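Local coordinates for protein kojibiose phosphorylase (Gut metagenome, PDB 6W0P) that is a phosphorylase of glycoside hydrolase family 65, combining an N-terminal beta-sandwich domain with a central catalytic domain and a smaller C-terminal domain, at residues 103-106 against 107-110; 129-133 against 134-138. All blocks are in the same frame, centred on the assembly; numbering follows the deposited sequence.

Interaction 1: residues 103-106 against 107-110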
ATOM      1  N   LEU A 103       9.575 -14.149  44.638  1.00 39.83           N
ATOM      2  CA  LEU A 103      10.766 -14.232  43.750  1.00 39.88           C
ATOM      3  C   LEU A 103      10.458 -13.532  42.415  1.00 39.56           C
ATOM      4  O   LEU A 103       9.513 -13.941  41.703  1.00 38.95           O
ATOM      5  CB  LEU A 103      11.167 -15.695  43.545  1.00 38.41           C
ATOM      6  CG  LEU A 103      12.412 -15.928  42.692  1.00 37.46           C
ATOM      7  CD1 LEU A 103      13.650 -15.301  43.309  1.00 37.74           C
ATOM      8  CD2 LEU A 103      12.640 -17.411  42.493  1.00 36.99           C
ATOM      9  N   ASP A 104      11.229 -12.489  42.116  1.00 40.11           N
ATOM     10  CA  ASP A 104      11.204 -11.729  40.842  1.00 40.65           C
ATOM     11  C   ASP A 104      12.572 -11.064  40.690  1.00 39.73           C
ATOM     12  O   ASP A 104      12.873 -10.170  41.527  1.00 40.06           O
ATOM     13  CB  ASP A 104      10.079 -10.687  40.851  1.00 42.71           C
ATOM     14  CG  ASP A 104      10.055  -9.817  39.602  1.00 43.59           C
ATOM     15  OD1 ASP A 104      10.869 -10.087  38.700  1.00 43.59           O
ATOM     16  OD2 ASP A 104       9.221  -8.883  39.544  1.00 45.03           O
ATOM     17  N   LEU A 105      13.382 -11.485  39.714  1.00 38.33           N
ATOM     18  CA  LEU A 105      14.816 -11.073  39.643  1.00 37.59           C
ATOM     19  C   LEU A 105      14.935  -9.606  39.214  1.00 37.84           C
ATOM     20  O   LEU A 105      16.014  -9.068  39.362  1.00 38.44           O
ATOM     21  CB  LEU A 105      15.590 -11.992  38.699  1.00 36.13           C
ATOM     22  CG  LEU A 105      15.761 -13.439  39.168  1.00 35.39           C
ATOM     23  CD1 LEU A 105      16.728 -14.181  38.249  1.00 34.68           C
ATOM     24  CD2 LEU A 105      16.229 -13.513  40.607  1.00 35.37           C
ATOM     25  N   ASN A 106      13.867  -8.979  38.718  1.00 38.80           N
ATOM     26  CA  ASN A 106      13.825  -7.518  38.419  1.00 40.50           C
ATOM     27  C   ASN A 106      13.698  -6.706  39.724  1.00 40.74           C
ATOM     28  O   ASN A 106      14.022  -5.523  39.682  1.00 40.98           O
ATOM     29  CB  ASN A 106      12.693  -7.173  37.447  1.00 41.21           C
ATOM     30  CG  ASN A 106      12.739  -5.743  36.936  1.00 42.22           C
ATOM     31  OD1 ASN A 106      13.726  -5.325  36.336  1.00 42.61           O
ATOM     32  ND2 ASN A 106      11.675  -4.986  37.176  1.00 42.09           N
ATOM     33  N   LYS A 107      13.279  -7.315  40.838  1.00 40.88           N
ATOM     34  CA  LYS A 107      13.061  -6.621  42.140  1.00 42.39           C
ATOM     35  C   LYS A 107      14.003  -7.144  43.234  1.00 42.16           C
ATOM     36  O   LYS A 107      14.566  -6.325  43.937  1.00 43.02           O
ATOM     37  CB  LYS A 107      11.593  -6.746  42.562  1.00 42.85           C
ATOM     38  CG  LYS A 107      10.634  -5.894  41.739  1.00 43.24           C
ATOM     39  CD  LYS A 107       9.176  -6.014  42.153  1.00 44.19           C
ATOM     40  CE  LYS A 107       8.250  -5.312  41.173  1.00 44.81           C
ATOM     41  NZ  LYS A 107       6.833  -5.347  41.617  1.00 45.88           N
ATOM     42  N   VAL A 108      14.182  -8.451  43.381  1.00 41.75           N
ATOM     43  CA  VAL A 108      14.794  -9.038  44.614  1.00 41.82           C
ATOM     44  C   VAL A 108      16.323  -8.938  44.545  1.00 42.10           C
ATOM     45  O   VAL A 108      16.853  -8.555  43.502  1.00 41.01           O
ATOM     46  CB  VAL A 108      14.308 -10.483  44.847  1.00 41.33           C
ATOM     47  CG1 VAL A 108      12.783 -10.549  44.951  1.00 41.00           C
ATOM     48  CG2 VAL A 108      14.828 -11.442  43.779  1.00 40.53           C
ATOM     49  N   LYS A 109      17.000  -9.235  45.658  1.00 43.58           N
ATOM     50  CA  LYS A 109      18.479  -9.351  45.721  1.00 44.68           C
ATOM     51  C   LYS A 109      18.840 -10.814  45.434  1.00 43.05           C
ATOM     52  O   LYS A 109      18.199 -11.729  46.008  1.00 42.30           O
ATOM     53  CB  LYS A 109      19.033  -8.870  47.069  1.00 47.64           C
ATOM     54  CG  LYS A 109      19.308  -7.374  47.136  1.00 49.87           C
ATOM     55  CD  LYS A 109      18.885  -6.732  48.438  1.00 52.40           C
ATOM     56  CE  LYS A 109      18.746  -5.227  48.328  1.00 53.86           C
ATOM     57  NZ  LYS A 109      18.550  -4.608  49.663  1.00 55.35           N
ATOM     58  N   PHE A 110      19.795 -11.027  44.535  1.00 41.59           N
ATOM     59  CA  PHE A 110      20.242 -12.381  44.116  1.00 40.86           C
ATOM     60  C   PHE A 110      21.723 -12.294  43.771  1.00 39.61           C
ATOM     61  O   PHE A 110      22.197 -11.188  43.550  1.00 39.70           O
ATOM     62  CB  PHE A 110      19.363 -12.911  42.980  1.00 39.19           C
ATOM     63  CG  PHE A 110      19.474 -12.130  41.703  1.00 39.53           C
ATOM     64  CD1 PHE A 110      18.728 -10.983  41.504  1.00 39.56           C
ATOM     65  CD2 PHE A 110      20.323 -12.554  40.689  1.00 39.40           C
ATOM     66  CE1 PHE A 110      18.836 -10.267  40.319  1.00 39.70           C
ATOM     67  CE2 PHE A 110      20.434 -11.840  39.509  1.00 39.03           C
ATOM     68  CZ  PHE A 110      19.677 -10.707  39.318  1.00 39.72           C
TER

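Interaction 2: residues 129-133 against 134-138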
ATOM      1  N   THR A 129      21.168 -17.526  43.557  1.00 38.30           N
ATOM      2  CA  THR A 129      20.926 -17.504  45.019  1.00 38.86           C
ATOM      3  C   THR A 129      20.071 -16.279  45.361  1.00 39.20           C
ATOM      4  O   THR A 129      20.496 -15.143  45.100  1.00 39.69           O
ATOM      5  CB  THR A 129      22.228 -17.629  45.811  1.00 38.73           C
ATOM      6  OG1 THR A 129      22.862 -18.844  45.387  1.00 38.48           O
ATOM      7  CG2 THR A 129      21.980 -17.653  47.303  1.00 38.97           C
ATOM      8  N   TRP A 130      18.888 -16.542  45.904  1.00 39.23           N
ATOM      9  CA  TRP A 130      17.896 -15.543  46.369  1.00 39.23           C
ATOM     10  C   TRP A 130      18.267 -15.118  47.789  1.00 39.97           C
ATOM     11  O   TRP A 130      18.250 -15.994  48.686  1.00 39.68           O
ATOM     12  CB  TRP A 130      16.504 -16.172  46.320  1.00 38.97           C
ATOM     13  CG  TRP A 130      15.369 -15.241  46.577  1.00 39.43           C
ATOM     14  CD1 TRP A 130      15.372 -13.875  46.557  1.00 39.95           C
ATOM     15  CD2 TRP A 130      14.024 -15.640  46.845  1.00 39.23           C
ATOM     16  NE1 TRP A 130      14.115 -13.398  46.808  1.00 39.79           N
ATOM     17  CE2 TRP A 130      13.266 -14.459  46.985  1.00 39.66           C
ATOM     18  CE3 TRP A 130      13.392 -16.879  46.976  1.00 39.41           C
ATOM     19  CZ2 TRP A 130      11.900 -14.486  47.256  1.00 40.00           C
ATOM     20  CZ3 TRP A 130      12.042 -16.904  47.258  1.00 40.11           C
ATOM     21  CH2 TRP A 130      11.308 -15.723  47.393  1.00 39.95           C
ATOM     22  N   LEU A 131      18.629 -13.844  47.966  1.00 40.94           N
ATOM     23  CA  LEU A 131      18.875 -13.223  49.288  1.00 42.37           C
ATOM     24  C   LEU A 131      17.553 -12.592  49.737  1.00 43.16           C
ATOM     25  O   LEU A 131      17.232 -11.491  49.315  1.00 41.62           O
ATOM     26  CB  LEU A 131      20.021 -12.215  49.175  1.00 43.65           C
ATOM     27  CG  LEU A 131      21.217 -12.661  48.327  1.00 44.71           C
ATOM     28  CD1 LEU A 131      22.340 -11.634  48.409  1.00 45.83           C
ATOM     29  CD2 LEU A 131      21.730 -14.032  48.743  1.00 45.42           C
ATOM     30  N   THR A 132      16.772 -13.356  50.498  1.00 45.11           N
ATOM     31  CA  THR A 132      15.416 -12.998  50.975  1.00 45.93           C
ATOM     32  C   THR A 132      15.403 -13.066  52.505  1.00 46.52           C
ATOM     33  O   THR A 132      15.518 -14.191  53.054  1.00 45.64           O
ATOM     34  CB  THR A 132      14.340 -13.893  50.345  1.00 46.54           C
ATOM     35  OG1 THR A 132      13.149 -13.733  51.129  1.00 46.45           O
ATOM     36  CG2 THR A 132      14.755 -15.349  50.247  1.00 46.22           C
ATOM     37  N   ASN A 133      15.269 -11.889  53.140  1.00 47.42           N
ATOM     38  CA  ASN A 133      15.277 -11.660  54.610  1.00 47.06           C
ATOM     39  C   ASN A 133      16.578 -12.221  55.184  1.00 46.48           C
ATOM     40  O   ASN A 133      17.651 -11.644  54.882  1.00 45.28           O
ATOM     41  CB  ASN A 133      13.994 -12.187  55.259  1.00 47.17           C
ATOM     42  CG  ASN A 133      12.793 -11.366  54.848  1.00 47.64           C
ATOM     43  OD1 ASN A 133      12.943 -10.202  54.479  1.00 49.61           O
ATOM     44  ND2 ASN A 133      11.616 -11.961  54.870  1.00 47.35           N
ATOM     45  N   GLN A 134      16.489 -13.293  55.968  1.00 47.00           N
ATOM     46  CA  GLN A 134      17.639 -13.819  56.747  1.00 49.74           C
ATOM     47  C   GLN A 134      18.225 -15.030  56.015  1.00 47.28           C
ATOM     48  O   GLN A 134      19.172 -15.596  56.532  1.00 47.64           O
ATOM     49  CB  GLN A 134      17.209 -14.185  58.178  1.00 51.41           C
ATOM     50  CG  GLN A 134      16.511 -13.055  58.936  1.00 54.14           C
ATOM     51  CD  GLN A 134      17.200 -11.719  58.774  1.00 55.56           C
ATOM     52  OE1 GLN A 134      16.657 -10.784  58.179  1.00 56.54           O
ATOM     53  NE2 GLN A 134      18.420 -11.627  59.285  1.00 57.70           N
ATOM     54  N   ALA A 135      17.642 -15.404  54.878  1.00 46.05           N
ATOM     55  CA  ALA A 135      17.893 -16.675  54.164  1.00 45.24           C
ATOM     56  C   ALA A 135      18.642 -16.400  52.863  1.00 43.78           C
ATOM     57  O   ALA A 135      18.375 -15.358  52.225  1.00 43.03           O
ATOM     58  CB  ALA A 135      16.594 -17.391  53.882  1.00 45.10           C
ATOM     59  N   LYS A 136      19.550 -17.311  52.522  1.00 42.98           N
ATOM     60  CA  LYS A 136      20.115 -17.489  51.164  1.00 43.13           C
ATOM     61  C   LYS A 136      19.576 -18.817  50.610  1.00 41.96           C
ATOM     62  O   LYS A 136      19.925 -19.891  51.184  1.00 40.26           O
ATOM     63  CB  LYS A 136      21.645 -17.456  51.221  1.00 44.66           C
ATOM     64  CG  LYS A 136      22.202 -16.171  51.794  1.00 46.51           C
ATOM     65  CD  LYS A 136      23.668 -15.996  51.545  1.00 49.04           C
ATOM     66  CE  LYS A 136      24.244 -14.915  52.440  1.00 51.47           C
ATOM     67  NZ  LYS A 136      25.598 -14.499  52.005  1.00 53.12           N
ATOM     68  N   ILE A 137      18.715 -18.741  49.586  1.00 40.18           N
ATOM     69  CA  ILE A 137      18.116 -19.931  48.921  1.00 39.29           C
ATOM     70  C   ILE A 137      18.696 -20.072  47.503  1.00 39.45           C
ATOM     71  O   ILE A 137      18.440 -19.211  46.627  1.00 37.41           O
ATOM     72  CB  ILE A 137      16.588 -19.845  48.941  1.00 39.35           C
ATOM     73  CG1 ILE A 137      16.072 -19.269  50.269  1.00 39.85           C
ATOM     74  CG2 ILE A 137      15.985 -21.209  48.636  1.00 39.27           C
ATOM     75  CD1 ILE A 137      14.572 -19.267  50.401  1.00 39.08           C
ATOM     76  N   LYS A 138      19.489 -21.120  47.302  1.00 40.26           N
ATOM     77  CA  LYS A 138      20.005 -21.520  45.968  1.00 41.32           C
ATOM     78  C   LYS A 138      18.877 -22.233  45.204  1.00 39.76           C
ATOM     79  O   LYS A 138      18.368 -23.268  45.681  1.00 37.97           O
ATOM     80  CB  LYS A 138      21.266 -22.365  46.137  1.00 43.08           C
ATOM     81  CG  LYS A 138      22.170 -22.365  44.916  1.00 46.55           C
ATOM     82  CD  LYS A 138      23.058 -23.581  44.851  1.00 48.29           C
ATOM     83  CE  LYS A 138      23.705 -23.775  43.497  1.00 49.22           C
ATOM     84  NZ  LYS A 138      24.355 -25.102  43.448  1.00 49.86           N
TER

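Interaction 1: residues 103-106 against 107-110
L105 and F110 meet as methyl over ring: L105 CD2 stands 4.0 Å from the centroid of the F110 ring, 25° off its normal and displaced toward the rim, a CH-pi contact. F110 holds its CG between the backbone N and the carbonyl carbon (chi1 65°), which folds the ring back over the preceding turn and also brings CE1 to 3.2 Å from L105 O. The apolar patch extends to V108, whose CG2 lies 4.0 Å from L105 CD2 and is also approached by L103 CD1, the L103 and V108 side chains crossing at about a right angle.

The carbonyl of D104 gathers the chain into a tight turn. Its oxygen O accepts both K107 N, at 3.0 Å and from above the carbonyl plane, and V108 N, at 2.8 Å and almost in line with the carbonyl bond. L105 and N106 occupy the corners of a type I beta turn, and the second bond carries the closure one residue further. The side chain of D104 reinforces it with an Asx turn, N106 N reaching D104 OD1 at 3.2 Å from above the carboxylate plane. D104 OD2 bonds instead to S51 OG, which also pairs with N106 ND2, while the extended K107 chain runs past OD2 with CD 3.9 Å away and makes no salt bridge.

The turn links strand 101-102, at the edge of one antiparallel sheet, to strand 109-118 of the large antiparallel sheet. L103, L105 and V108 lean on strand 123-132.

Interaction 2: residues 129-133 against 134-138
Strands 129-132 and 135-138 run antiparallel, their axes 158° apart in direction, and are joined by a type II' beta turn from T132 to A135 that places N133 at its first corner with a positive phi of 56°. W130 and I137 form one hydrogen-bonded pair, with W130 N to I137 O at 2.8 Å and I137 N to W130 O at 2.9 Å; T132 and A135 form the other, through two longer bonds of 3.1 Å (T132 N to A135 O and A135 N to T132 O), the second closing the turn.

W130, T132, A135 and I137 share the buried face. T132 CG2 sits 3.5 Å above the centre of the W130 ring system, and I137 CD1 approaches the same methyl at 3.9 Å and W130 CE3 more loosely. The torsion of T132 (chi1 164°) sets OG1 anti to the backbone N and turns CG2 to the ring, and the hydroxyl hydrogen-bonds to H98 ND1 and E101 OE2. E101 also engages W130 NE1 through its OE1, anchoring both side chains to one carboxylate.

The face bearing T129, L131, K136 and K138 is more exposed, and here the aliphatic parts of the lysines do the packing. L131 CD2 rests 3.8 Å from K136 CG, while T129 points its CG2 diagonally at K136 CB and its OG1 at K138 CG. At the tip, N133 ND2 pairs with E99 OE1.

This is a classic two-residue beta hairpin with one buried face and one more exposed face. It lies within the large antiparallel sheet of the N-terminal beta sandwich found in family 65 enzymes.

How the interactions relate
Interaction 1 precedes interaction 2 in the chain, and their centres lie 10 Å apart; the turn of interaction 1 leads into strand 109-118, which neighbours strand 123-132 of the hairpin in one antiparallel sheet. A probable backbone hydrogen bond, K109 O to L131 N at 2.9 Å, ties the exit of the 103-110 turn to the hairpin. W130 is the main side-chain link: its CZ2 comes within 3.5 Å of L103 N and its NE1 lies 3.5 Å from V108 CB, so the indole packs against both ends of the turn. F110 CB adds a contact of 3.3 Å with T129 O. Both interactions belong to the N-terminal domain, about 34 and 41 Å from the centre of the chain.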